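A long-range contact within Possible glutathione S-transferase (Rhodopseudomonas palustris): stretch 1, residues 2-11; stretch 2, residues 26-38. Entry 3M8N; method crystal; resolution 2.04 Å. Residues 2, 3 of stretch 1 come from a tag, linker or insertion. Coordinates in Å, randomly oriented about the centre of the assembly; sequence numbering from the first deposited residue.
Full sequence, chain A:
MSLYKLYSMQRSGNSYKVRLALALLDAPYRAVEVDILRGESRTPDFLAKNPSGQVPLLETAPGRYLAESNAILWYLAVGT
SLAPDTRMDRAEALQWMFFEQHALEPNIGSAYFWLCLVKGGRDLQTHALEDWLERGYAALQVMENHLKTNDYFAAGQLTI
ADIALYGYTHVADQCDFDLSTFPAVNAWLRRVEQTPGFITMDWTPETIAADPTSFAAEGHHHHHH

Stretch 1 (2-11) SLYKLYSMQR
Stretch 2 (26-38) DAPYRAVEVDILR

Two neighbouring parallel strands, ending at Ser 8 and Glu 33, run side by side with axes 4.6 Å apart at closest approach and 27° between their directions; the contact buries 940 Å² in all. The register pairs Lys 5 with Arg 30, Leu 6 with Ala 31, Tyr 7 with Val 32 and Ser 8 with Glu 33, at CA-CA distances of 4.8, 4.9, 4.6 and 5.1 Å. Lys 5, Tyr 7, Arg 30 and Val 32 point to one face of the sheet, Leu 6, Ser 8, Ala 31 and Glu 33 to the other.

Stretch 2 opens at Asp 26, whose positive phi (52°, psi 44°) ends a helix in a Schellman motif. Ala 27 (-94/130) sets its CB 4.1 Å from Tyr 4 CE2, at the ring edge. Pro 28 (-75/131, C-gamma endo) takes part through its carbonyl: Leu 3 N, in a tag residue, donates a hydrogen bond to Pro 28 O (3.2 Å), while Pro 28 CG lies 4.0 Å from Leu 3 CD1. Tyr 29 (-159/167; chi1 75°, p) brings CD1 to 4.0 Å from Leu 6 CB, an apolar contact.

From Arg 30 the extended backbones alternate donor and acceptor. Arg 30 N donates to Tyr 4 O (2.9 Å) and Arg 30 O accepts from Leu 6 N (2.9 Å), so this one residue bonds two residues flanking Lys 5. Its side chain (chi1 and chi2 t) lays one guanidinium face against Lys 5 CE; NH1 stands 3.6 Å from Lys 5 NZ, a close approach of like charges and not a bond. Ala 31 (-98/136) adds a CA-H...O contact, CA to Leu 6 O, 3.4 Å. Val 32 (-117/120, chi1 t) repeats the pattern around Tyr 7: its N donates to Leu 6 O (2.7 Å, nearly linear at 175°) and its O accepts from Ser 8 N (2.9 Å). Val 32 CG2 covers a face of the Tyr 7 ring (chi1 -63°, m) and also meets Lys 5 CD at 3.7 Å.

Glu 33 (-79/132; chi1 t, chi2 p) curls its carboxylate back, and OE2 accepts from Gln 10 N (2.9 Å), holding the backbone just beyond the first strand. Val 34 N donates to Ser 8 O (3.0 Å), while Val 34 CG2 reaches the Tyr 7 ring edge and lies 3.9 Å from Tyr 7 CB. Asp 35 OD1 accepts from Leu 37 N (3.1 Å) within the turn. Selenomethionine Met 9 (chi1 and chi2 t) extends alongside, SE 3.4 Å from Ile 36 CB and CE 4.4 Å from Leu 37 CG. Arg 38 N closes the turn onto Asp 35 O (2.8 Å).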

ATOM      1  N   SER A   2     -13.178   0.351  23.683  1.00 39.36           N
ATOM      2  CA  SER A   2     -12.284   0.423  24.898  1.00 40.72           C
ATOM      3  C   SER A   2     -11.039   1.258  24.644  1.00 39.42           C
ATOM      4  O   SER A   2     -11.040   2.427  24.973  1.00 39.85           O
ATOM      5  CB  SER A   2     -11.881  -0.957  25.322  1.00 41.88           C
ATOM      6  OG  SER A   2     -13.012  -1.841  25.398  1.00 49.02           O
ATOM      7  N   LEU A   3      -9.984   0.704  24.038  1.00 37.89           N
ATOM      8  CA  LEU A   3      -8.898   1.570  23.555  1.00 36.35           C
ATOM      9  C   LEU A   3      -9.286   2.218  22.243  1.00 35.60           C
ATOM     10  O   LEU A   3      -8.949   3.337  21.977  1.00 34.60           O
ATOM     11  CB  LEU A   3      -7.562   0.835  23.394  1.00 36.38           C
ATOM     12  CG  LEU A   3      -6.935   0.323  24.675  1.00 37.47           C
ATOM     13  CD1 LEU A   3      -5.757  -0.483  24.360  1.00 38.23           C
ATOM     14  CD2 LEU A   3      -6.515   1.463  25.564  1.00 39.03           C
ATOM     15  N   TYR A   4      -9.996   1.499  21.394  1.00 35.23           N
ATOM     16  CA  TYR A   4     -10.263   2.031  20.066  1.00 33.68           C
ATOM     17  C   TYR A   4     -11.636   1.690  19.639  1.00 32.04           C
ATOM     18  O   TYR A   4     -12.247   0.754  20.163  1.00 32.09           O
ATOM     19  CB  TYR A   4      -9.341   1.421  19.004  1.00 33.76           C
ATOM     20  CG  TYR A   4      -7.921   0.982  19.351  1.00 32.78           C
ATOM     21  CD1 TYR A   4      -6.822   1.815  19.108  1.00 31.72           C
ATOM     22  CD2 TYR A   4      -7.674  -0.303  19.778  1.00 28.67           C
ATOM     23  CE1 TYR A   4      -5.566   1.386  19.360  1.00 30.13           C
ATOM     24  CE2 TYR A   4      -6.437  -0.702  20.026  1.00 30.18           C
ATOM     25  CZ  TYR A   4      -5.384   0.129  19.810  1.00 32.72           C
ATOM     26  OH  TYR A   4      -4.111  -0.357  20.131  1.00 39.91           O
ATOM     27  N   LYS A   5     -12.102   2.474  18.682  1.00 31.13           N
ATOM     28  CA  LYS A   5     -13.331   2.224  17.978  1.00 30.65           C
ATOM     29  C   LYS A   5     -12.993   1.880  16.546  1.00 29.60           C
ATOM     30  O   LYS A   5     -12.329   2.663  15.891  1.00 31.40           O
ATOM     31  CB  LYS A   5     -14.212   3.464  18.017  1.00 31.19           C
ATOM     32  CG  LYS A   5     -15.666   3.139  17.807  1.00 34.41           C
ATOM     33  CD  LYS A   5     -16.540   4.360  17.637  1.00 38.45           C
ATOM     34  CE  LYS A   5     -16.510   5.237  18.807  1.00 39.02           C
ATOM     35  NZ  LYS A   5     -17.721   6.117  18.802  1.00 44.16           N
ATOM     36  N   LEU A   6     -13.427   0.718  16.065  1.00 28.50           N
ATOM     37  CA  LEU A   6     -13.336   0.345  14.689  1.00 26.92           C
ATOM     38  C   LEU A   6     -14.670   0.301  13.939  1.00 27.61           C
ATOM     39  O   LEU A   6     -15.577  -0.452  14.267  1.00 28.11           O
ATOM     40  CB  LEU A   6     -12.632  -1.001  14.558  1.00 26.27           C
ATOM     41  CG  LEU A   6     -12.254  -1.600  13.195  1.00 23.58           C
ATOM     42  CD1 LEU A   6     -11.071  -0.824  12.535  1.00 22.83           C
ATOM     43  CD2 LEU A   6     -11.932  -3.099  13.320  1.00 23.16           C
ATOM     44  N   TYR A   7     -14.742   1.070  12.864  1.00 27.70           N
ATOM     45  CA  TYR A   7     -15.839   0.974  11.933  1.00 27.92           C
ATOM     46  C   TYR A   7     -15.436  -0.063  10.922  1.00 27.38           C
ATOM     47  O   TYR A   7     -14.378   0.035  10.300  1.00 27.48           O
ATOM     48  CB  TYR A   7     -16.099   2.311  11.260  1.00 28.35           C
ATOM     49  CG  TYR A   7     -16.529   3.423  12.216  1.00 30.09           C
ATOM     50  CD1 TYR A   7     -17.863   3.784  12.343  1.00 30.06           C
ATOM     51  CD2 TYR A   7     -15.573   4.133  12.971  1.00 31.03           C
ATOM     52  CE1 TYR A   7     -18.236   4.804  13.200  1.00 31.90           C
ATOM     53  CE2 TYR A   7     -15.922   5.141  13.810  1.00 32.03           C
ATOM     54  CZ  TYR A   7     -17.256   5.469  13.936  1.00 34.27           C
ATOM     55  OH  TYR A   7     -17.585   6.484  14.798  1.00 37.44           O
ATOM     56  N   SER A   8     -16.278  -1.079  10.800  1.00 27.14           N
ATOM     57  CA  SER A   8     -15.895  -2.342  10.186  1.00 27.51           C
ATOM     58  C   SER A   8     -17.018  -2.954   9.395  1.00 27.07           C
ATOM     59  O   SER A   8     -18.132  -2.904   9.776  1.00 27.05           O
ATOM     60  CB  SER A   8     -15.396  -3.329  11.280  1.00 27.10           C
ATOM     61  OG  SER A   8     -15.157  -4.617  10.813  1.00 27.29           O
HETATM   62  N   MSE A   9     -16.703  -3.539   8.271  1.00 28.55           N
HETATM   63  CA  MSE A   9     -17.631  -4.400   7.627  1.00 28.92           C
HETATM   64  C   MSE A   9     -17.234  -5.848   7.820  1.00 28.18           C
HETATM   65  O   MSE A   9     -16.123  -6.245   7.579  1.00 27.77           O
HETATM   66  CB  MSE A   9     -17.657  -4.052   6.159  1.00 30.10           C
HETATM   67  CG  MSE A   9     -18.806  -4.669   5.429  1.00 35.43           C
HETATM   68 SE   MSE A   9     -18.762  -4.154   3.545  1.00 49.97          SE
HETATM   69  CE  MSE A   9     -19.160  -5.888   2.799  1.00 43.56           C
ATOM     70  N   GLN A  10     -18.189  -6.650   8.231  1.00 29.66           N
ATOM     71  CA  GLN A  10     -17.955  -8.048   8.646  1.00 30.86           C
ATOM     72  C   GLN A  10     -17.363  -8.895   7.515  1.00 30.57           C
ATOM     73  O   GLN A  10     -16.380  -9.571   7.700  1.00 30.38           O
ATOM     74  CB  GLN A  10     -19.252  -8.628   9.264  1.00 30.70           C
ATOM     75  CG  GLN A  10     -19.161  -9.994   9.915  1.00 33.64           C
ATOM     76  CD  GLN A  10     -18.240 -10.028  11.144  1.00 33.61           C
ATOM     77  OE1 GLN A  10     -18.170  -9.096  11.922  1.00 38.43           O
ATOM     78  NE2 GLN A  10     -17.501 -11.084  11.267  1.00 34.18           N
ATOM     79  N   ARG A  11     -17.899  -8.757   6.314  1.00 31.99           N
ATOM     80  CA  ARG A  11     -17.488  -9.596   5.183  1.00 33.23           C
ATOM     81  C   ARG A  11     -16.490  -8.886   4.279  1.00 32.36           C
ATOM     82  O   ARG A  11     -16.104  -9.423   3.263  1.00 33.71           O
ATOM     83  CB  ARG A  11     -18.714 -10.097   4.381  1.00 34.81           C
ATOM     84  CG  ARG A  11     -19.615 -11.162   5.126  1.00 41.40           C
ATOM     85  CD  ARG A  11     -20.885 -11.601   4.346  1.00 48.21           C
ATOM     86  NE  ARG A  11     -20.507 -12.139   3.035  1.00 56.52           N
ATOM     87  CZ  ARG A  11     -20.531 -13.428   2.680  1.00 60.58           C
ATOM     88  NH1 ARG A  11     -20.963 -14.362   3.540  1.00 63.85           N
ATOM     89  NH2 ARG A  11     -20.134 -13.788   1.452  1.00 59.29           N
ATOM     90  N   ASP A  26      -4.521  -9.146  21.096  1.00 33.88           N
ATOM     91  CA  ASP A  26      -5.418  -9.185  22.175  1.00 34.05           C
ATOM     92  C   ASP A  26      -5.813  -7.766  22.562  1.00 33.92           C
ATOM     93  O   ASP A  26      -5.903  -7.450  23.723  1.00 35.09           O
ATOM     94  CB  ASP A  26      -4.789  -9.955  23.328  1.00 34.61           C
ATOM     95  CG  ASP A  26      -5.776 -10.239  24.430  1.00 36.99           C
ATOM     96  OD1 ASP A  26      -6.995 -10.330  24.125  1.00 40.97           O
ATOM     97  OD2 ASP A  26      -5.321 -10.349  25.600  1.00 42.72           O
ATOM     98  N   ALA A  27      -6.103  -6.902  21.596  1.00 33.59           N
ATOM     99  CA  ALA A  27      -6.364  -5.509  21.904  1.00 31.41           C
ATOM    100  C   ALA A  27      -7.850  -5.288  22.072  1.00 31.60           C
ATOM    101  O   ALA A  27      -8.630  -5.693  21.223  1.00 32.00           O
ATOM    102  CB  ALA A  27      -5.811  -4.661  20.806  1.00 32.10           C
ATOM    103  N   PRO A  28      -8.262  -4.635  23.175  1.00 30.95           N
ATOM    104  CA  PRO A  28      -9.656  -4.310  23.422  1.00 30.51           C
ATOM    105  C   PRO A  28     -10.202  -3.140  22.566  1.00 30.25           C
ATOM    106  O   PRO A  28      -9.594  -2.055  22.489  1.00 31.81           O
ATOM    107  CB  PRO A  28      -9.642  -3.944  24.901  1.00 30.43           C
ATOM    108  CG  PRO A  28      -8.293  -3.440  25.132  1.00 30.11           C
ATOM    109  CD  PRO A  28      -7.389  -4.166  24.263  1.00 30.08           C
ATOM    110  N   TYR A  29     -11.346  -3.337  21.939  1.00 29.53           N
ATOM    111  CA  TYR A  29     -11.855  -2.326  21.075  1.00 30.78           C
ATOM    112  C   TYR A  29     -13.327  -2.537  20.919  1.00 31.19           C
ATOM    113  O   TYR A  29     -13.844  -3.589  21.254  1.00 31.59           O
ATOM    114  CB  TYR A  29     -11.164  -2.371  19.687  1.00 29.84           C
ATOM    115  CG  TYR A  29     -11.598  -3.506  18.792  1.00 29.53           C
ATOM    116  CD1 TYR A  29     -12.541  -3.315  17.758  1.00 27.23           C
ATOM    117  CD2 TYR A  29     -11.064  -4.791  18.961  1.00 26.35           C
ATOM    118  CE1 TYR A  29     -12.937  -4.383  16.945  1.00 26.39           C
ATOM    119  CE2 TYR A  29     -11.445  -5.830  18.161  1.00 26.44           C
ATOM    120  CZ  TYR A  29     -12.376  -5.637  17.171  1.00 27.71           C
ATOM    121  OH  TYR A  29     -12.670  -6.704  16.406  1.00 25.76           O
ATOM    122  N   ARG A  30     -13.982  -1.535  20.368  1.00 32.22           N
ATOM    123  CA  ARG A  30     -15.408  -1.529  20.191  1.00 33.04           C
ATOM    124  C   ARG A  30     -15.732  -1.385  18.707  1.00 33.39           C
ATOM    125  O   ARG A  30     -15.245  -0.466  18.059  1.00 32.04           O
ATOM    126  CB  ARG A  30     -15.954  -0.327  20.938  1.00 33.51           C
ATOM    127  CG  ARG A  30     -17.438  -0.211  20.923  1.00 38.34           C
ATOM    128  CD  ARG A  30     -17.816   1.179  21.298  1.00 44.32           C
ATOM    129  NE  ARG A  30     -18.896   1.671  20.445  1.00 49.29           N
ATOM    130  CZ  ARG A  30     -19.330   2.931  20.474  1.00 53.73           C
ATOM    131  NH1 ARG A  30     -18.766   3.819  21.322  1.00 56.50           N
ATOM    132  NH2 ARG A  30     -20.326   3.315  19.669  1.00 53.86           N
ATOM    133  N   ALA A  31     -16.571  -2.280  18.179  1.00 33.88           N
ATOM    134  CA  ALA A  31     -16.828  -2.378  16.754  1.00 34.27           C
ATOM    135  C   ALA A  31     -18.092  -1.629  16.468  1.00 34.51           C
ATOM    136  O   ALA A  31     -19.056  -1.723  17.248  1.00 35.53           O
ATOM    137  CB  ALA A  31     -16.973  -3.814  16.344  1.00 34.03           C
ATOM    138  N   VAL A  32     -18.057  -0.848  15.385  1.00 33.63           N
ATOM    139  CA  VAL A  32     -19.248  -0.273  14.804  1.00 32.28           C
ATOM    140  C   VAL A  32     -19.385  -0.854  13.399  1.00 32.15           C
ATOM    141  O   VAL A  32     -18.496  -0.703  12.590  1.00 31.42           O
ATOM    142  CB  VAL A  32     -19.212   1.257  14.741  1.00 31.95           C
ATOM    143  CG1 VAL A  32     -20.587   1.794  14.348  1.00 31.23           C
ATOM    144  CG2 VAL A  32     -18.796   1.843  16.020  1.00 31.36           C
ATOM    145  N   GLU A  33     -20.491  -1.539  13.136  1.00 32.47           N
ATOM    146  CA  GLU A  33     -20.725  -2.159  11.846  1.00 33.20           C
ATOM    147  C   GLU A  33     -21.204  -1.169  10.775  1.00 33.84           C
ATOM    148  O   GLU A  33     -22.079  -0.360  11.021  1.00 34.31           O
ATOM    149  CB  GLU A  33     -21.712  -3.287  11.998  1.00 33.17           C
ATOM    150  CG  GLU A  33     -21.930  -4.056  10.726  1.00 34.99           C
ATOM    151  CD  GLU A  33     -20.789  -5.033  10.392  1.00 36.87           C
ATOM    152  OE1 GLU A  33     -20.046  -5.472  11.313  1.00 41.95           O
ATOM    153  OE2 GLU A  33     -20.626  -5.368   9.195  1.00 36.70           O
ATOM    154  N   VAL A  34     -20.584  -1.216   9.597  1.00 34.87           N
ATOM    155  CA  VAL A  34     -20.868  -0.306   8.496  1.00 35.14           C
ATOM    156  C   VAL A  34     -21.020  -1.151   7.263  1.00 36.44           C
ATOM    157  O   VAL A  34     -20.052  -1.704   6.817  1.00 37.16           O
ATOM    158  CB  VAL A  34     -19.737   0.754   8.223  1.00 35.03           C
ATOM    159  CG1 VAL A  34     -20.122   1.651   7.029  1.00 32.72           C
ATOM    160  CG2 VAL A  34     -19.479   1.639   9.424  1.00 32.66           C
ATOM    161  N   ASP A  35     -22.219  -1.241   6.691  1.00 37.88           N
ATOM    162  CA  ASP A  35     -22.413  -2.033   5.484  1.00 39.25           C
ATOM    163  C   ASP A  35     -22.289  -1.303   4.112  1.00 39.84           C
ATOM    164  O   ASP A  35     -23.243  -0.709   3.614  1.00 40.39           O
ATOM    165  CB  ASP A  35     -23.719  -2.820   5.570  1.00 39.79           C
ATOM    166  CG  ASP A  35     -23.852  -3.810   4.464  1.00 40.83           C
ATOM    167  OD1 ASP A  35     -22.925  -3.921   3.643  1.00 42.88           O
ATOM    168  OD2 ASP A  35     -24.889  -4.467   4.400  1.00 45.25           O
ATOM    169  N   ILE A  36     -21.118  -1.430   3.492  1.00 39.99           N
ATOM    170  CA  ILE A  36     -20.793  -0.817   2.195  1.00 40.51           C
ATOM    171  C   ILE A  36     -21.876  -1.016   1.148  1.00 39.92           C
ATOM    172  O   ILE A  36     -22.200  -0.100   0.394  1.00 39.66           O
ATOM    173  CB  ILE A  36     -19.421  -1.361   1.672  1.00 40.33           C
ATOM    174  CG1 ILE A  36     -18.303  -0.766   2.522  1.00 41.70           C
ATOM    175  CG2 ILE A  36     -19.185  -1.066   0.230  1.00 39.60           C
ATOM    176  CD1 ILE A  36     -18.746   0.363   3.439  1.00 41.83           C
ATOM    177  N   LEU A  37     -22.422  -2.218   1.144  1.00 39.44           N
ATOM    178  CA  LEU A  37     -23.363  -2.645   0.145  1.00 39.35           C
ATOM    179  C   LEU A  37     -24.699  -2.004   0.333  1.00 39.57           C
ATOM    180  O   LEU A  37     -25.467  -1.981  -0.575  1.00 40.55           O
ATOM    181  CB  LEU A  37     -23.515  -4.166   0.135  1.00 38.75           C
ATOM    182  CG  LEU A  37     -22.290  -5.015  -0.175  1.00 37.34           C
ATOM    183  CD1 LEU A  37     -22.692  -6.452  -0.014  1.00 39.02           C
ATOM    184  CD2 LEU A  37     -21.750  -4.745  -1.571  1.00 38.12           C
ATOM    185  N   ARG A  38     -24.975  -1.466   1.499  1.00 39.89           N
ATOM    186  CA  ARG A  38     -26.178  -0.689   1.671  1.00 40.52           C
ATOM    187  C   ARG A  38     -25.941   0.846   1.730  1.00 39.87           C
ATOM    188  O   ARG A  38     -26.765   1.614   2.264  1.00 40.28           O
ATOM    189  CB  ARG A  38     -26.918  -1.201   2.892  1.00 41.07           C
ATOM    190  CG  ARG A  38     -27.212  -2.642   2.803  1.00 44.36           C
ATOM    191  CD  ARG A  38     -27.382  -3.173   4.222  1.00 55.41           C
ATOM    192  NE  ARG A  38     -28.786  -3.228   4.622  1.00 62.29           N
ATOM    193  CZ  ARG A  38     -29.576  -4.300   4.483  1.00 66.76           C
ATOM    194  NH1 ARG A  38     -29.108  -5.450   3.956  1.00 65.64           N
ATOM    195  NH2 ARG A  38     -30.857  -4.207   4.868  1.00 68.20           N
TER